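PDB 3SQR: laccase from Botrytis aclada, which oxidises phenolic substrates at a copper site and reduces molecular oxygen to water, and probably serves in lignin degradation and detoxification. Local coordinates for residues L72-S77 against M89-T94. Residues are numbered along the deposited sequence; the frame is centred on the assembly and turned at random.
With NAG (2-acetamido-2-deoxy-beta-D-glucopyranose), chain G; NAG (2-acetamido-2-deoxy-beta-D-glucopyranose), chain H.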
loop_
_atom_site.group_PDB
_atom_site.type_symbol
_atom_site.label_atom_id
_atom_site.label_comp_id
_atom_site.label_asym_id
_atom_site.label_seq_id
_atom_site.Cartn_x
_atom_site.Cartn_y
_atom_site.Cartn_z
ATOM N N LEU A 72 -17.403 -8.783 -4.056
ATOM C CA LEU A 72 -16.460 -8.290 -5.062
ATOM C C LEU A 72 -16.195 -9.401 -6.009
ATOM O O LEU A 72 -15.999 -10.552 -5.623
ATOM C CB LEU A 72 -15.118 -7.850 -4.455
ATOM C CG LEU A 72 -15.147 -6.655 -3.496
ATOM C CD1 LEU A 72 -13.788 -6.333 -2.888
ATOM C CD2 LEU A 72 -15.706 -5.481 -4.244
ATOM N N SER A 73 -16.118 -9.023 -7.258
ATOM C CA SER A 73 -15.761 -9.951 -8.295
ATOM C C SER A 73 -14.465 -9.506 -8.936
ATOM O O SER A 73 -14.331 -8.394 -9.450
ATOM C CB SER A 73 -16.903 -10.040 -9.309
ATOM O OG SER A 73 -16.466 -10.661 -10.500
ATOM N N VAL A 74 -13.487 -10.405 -8.919
ATOM C CA VAL A 74 -12.227 -10.168 -9.566
ATOM C C VAL A 74 -12.377 -10.527 -11.015
ATOM O O VAL A 74 -12.657 -11.678 -11.344
ATOM C CB VAL A 74 -11.086 -10.948 -8.932
ATOM C CG1 VAL A 74 -9.793 -10.795 -9.731
ATOM C CG2 VAL A 74 -10.946 -10.476 -7.482
ATOM N N GLU A 75 -12.226 -9.526 -11.848
ATOM C CA GLU A 75 -12.566 -9.660 -13.261
ATOM C C GLU A 75 -11.490 -9.334 -14.229
ATOM O O GLU A 75 -10.571 -8.583 -13.996
ATOM C CB GLU A 75 -13.780 -8.784 -13.577
ATOM C CG GLU A 75 -14.884 -9.009 -12.597
ATOM C CD GLU A 75 -16.241 -8.589 -13.057
ATOM O OE1 GLU A 75 -16.385 -7.570 -13.777
ATOM O OE2 GLU A 75 -17.176 -9.312 -12.663
ATOM N N ASN A 76 -11.641 -9.967 -15.388
ATOM C CA ASN A 76 -10.801 -9.744 -16.507
ATOM C C ASN A 76 -11.499 -8.789 -17.451
ATOM O O ASN A 76 -12.528 -9.124 -18.026
ATOM C CB ASN A 76 -10.490 -11.112 -17.112
ATOM C CG ASN A 76 -9.332 -11.068 -18.052
ATOM O OD1 ASN A 76 -8.889 -10.015 -18.563
ATOM N ND2 ASN A 76 -8.817 -12.265 -18.323
ATOM N N SER A 77 -10.996 -7.575 -17.539
ATOM C CA SER A 77 -11.711 -6.472 -18.102
ATOM C C SER A 77 -11.002 -5.786 -19.247
ATOM O O SER A 77 -9.833 -6.067 -19.575
ATOM C CB SER A 77 -11.881 -5.450 -16.958
ATOM O OG SER A 77 -12.378 -6.043 -15.765
ATOM N N MET A 89 -7.175 -6.221 -14.827
ATOM C CA MET A 89 -7.699 -7.070 -13.811
ATOM C C MET A 89 -8.260 -6.195 -12.727
ATOM O O MET A 89 -7.526 -5.393 -12.114
ATOM C CB MET A 89 -6.622 -7.974 -13.244
ATOM C CG MET A 89 -5.957 -8.741 -14.312
ATOM S SD MET A 89 -4.900 -10.056 -13.688
ATOM C CE MET A 89 -4.170 -10.663 -15.237
ATOM N N THR A 90 -9.567 -6.331 -12.530
ATOM C CA THR A 90 -10.309 -5.380 -11.754
ATOM C C THR A 90 -11.166 -6.044 -10.694
ATOM O O THR A 90 -11.579 -7.173 -10.816
ATOM C CB THR A 90 -11.229 -4.530 -12.644
ATOM O OG1 THR A 90 -12.317 -5.301 -13.174
ATOM C CG2 THR A 90 -10.461 -3.896 -13.788
ATOM N N PHE A 91 -11.558 -5.243 -9.709
ATOM C CA PHE A 91 -12.696 -5.535 -8.904
ATOM C C PHE A 91 -13.878 -4.873 -9.598
ATOM O O PHE A 91 -13.987 -3.621 -9.703
ATOM C CB PHE A 91 -12.547 -4.912 -7.535
ATOM C CG PHE A 91 -11.386 -5.457 -6.759
ATOM C CD1 PHE A 91 -11.486 -6.720 -6.219
ATOM C CD2 PHE A 91 -10.220 -4.724 -6.600
ATOM C CE1 PHE A 91 -10.467 -7.254 -5.462
ATOM C CE2 PHE A 91 -9.163 -5.254 -5.833
ATOM C CZ PHE A 91 -9.298 -6.507 -5.291
ATOM N N ASN A 92 -14.783 -5.691 -10.081
ATOM C CA ASN A 92 -16.082 -5.172 -10.526
ATOM C C ASN A 92 -16.006 -4.230 -11.682
ATOM O O ASN A 92 -16.820 -3.318 -11.821
ATOM C CB ASN A 92 -16.823 -4.553 -9.320
ATOM C CG ASN A 92 -17.442 -5.601 -8.521
ATOM O OD1 ASN A 92 -16.741 -6.344 -7.821
ATOM N ND2 ASN A 92 -18.751 -5.741 -8.625
ATOM N N GLY A 93 -14.992 -4.424 -12.495
ATOM C CA GLY A 93 -14.928 -3.807 -13.805
ATOM C C GLY A 93 -14.521 -2.354 -13.852
ATOM O O GLY A 93 -14.667 -1.708 -14.860
ATOM N N THR A 94 -13.985 -1.818 -12.757
ATOM C CA THR A 94 -13.519 -0.457 -12.744
ATOM C C THR A 94 -12.108 -0.407 -12.149
ATOM O O THR A 94 -11.749 -1.270 -11.370
ATOM C CB THR A 94 -14.371 0.470 -11.917
ATOM O OG1 THR A 94 -14.436 0.028 -10.537
ATOM C CG2 THR A 94 -15.797 0.635 -12.538
HETATM C C1 NAG G . -19.478 -6.816 -7.990
HETATM C C2 NAG G . -20.764 -6.502 -7.264
HETATM C C3 NAG G . -21.433 -7.763 -6.782
HETATM C C4 NAG G . -21.663 -8.663 -7.960
HETATM C C5 NAG G . -20.360 -8.933 -8.659
HETATM C C6 NAG G . -20.523 -9.838 -9.882
HETATM C C7 NAG G . -20.448 -4.358 -6.124
HETATM C C8 NAG G . -19.970 -3.731 -4.843
HETATM N N2 NAG G . -20.397 -5.701 -6.107
HETATM O O3 NAG G . -22.655 -7.408 -6.258
HETATM O O4 NAG G . -22.187 -9.851 -7.489
HETATM O O5 NAG G . -19.769 -7.704 -9.095
HETATM O O6 NAG G . -21.398 -9.162 -10.817
HETATM O O7 NAG G . -20.826 -3.670 -7.072
HETATM C C1 NAG H . -7.773 -12.370 -19.258
HETATM C C2 NAG H . -7.031 -13.665 -19.099
HETATM C C3 NAG H . -6.012 -13.792 -20.206
HETATM C C4 NAG H . -6.648 -13.661 -21.588
HETATM C C5 NAG H . -7.433 -12.362 -21.585
HETATM C C6 NAG H . -8.129 -12.181 -22.939
HETATM C C7 NAG H . -6.573 -14.199 -16.792
HETATM C C8 NAG H . -5.634 -13.940 -15.661
HETATM N N2 NAG H . -6.265 -13.591 -17.873
HETATM O O3 NAG H . -5.344 -15.009 -20.044
HETATM O O4 NAG H . -5.610 -13.574 -22.553
HETATM O O5 NAG H . -8.399 -12.426 -20.543
HETATM O O6 NAG H . -9.092 -13.207 -23.065
HETATM O O7 NAG H . -7.542 -14.923 -16.659
#
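Thr-90 carries OG1 between its backbone N and carbonyl carbon (chi1 70°), and Ser-77 swings OG beside its own N (chi1 -49°); the two hydroxyls meet at 2.7 Å between Ser-77 OG and Thr-90 OG1, a hydrogen bond in which either may donate. Gly-93 N adds a weak bond to Thr-90 OG1, tying the turn to the strand. In the backbone, Glu-75 and Thr-90 form the antiparallel hydrogen-bonded pair: Glu-75 N reaches Thr-90 O at 2.6 Å, and Thr-90 N returns to Glu-75 O. Short hydroxyls suit Ser-77 and Thr-90, which meet directly across the strands, while the longer Glu-75 reaches back along its own strand to Ser-73 OG, which donates to OE2. This beta hairpin edges a cupredoxin-type sheet of the multicopper oxidase; strand 67-79 pairs in parallel along its other edge with strand 107-114. A type I' turn from Phe-91 to Thr-94 leads out of the second strand; its positive phi angles fall on Asn-92 and Gly-93, residues that tolerate them well. Asn-92 holds Ser-73 twice: Ser-73 O accepts its backbone N, and Ser-73 N donates to its side-chain OD1 at 2.8 Å, nearly straight at 176°, while ND2 carries an N-linked NAG whose C6 packs 3.7 Å from Ser-73 CB. On the face away from Thr-90 and Glu-75, Val-74 CG2 lies 3.8 Å from Phe-91 CE1 and Leu-72 CD1 touches Phe-91 CD1, apolar groups fit for the buried side, where the Phe-91 side chain comes about 5 Å from that of His-168, a copper ligand.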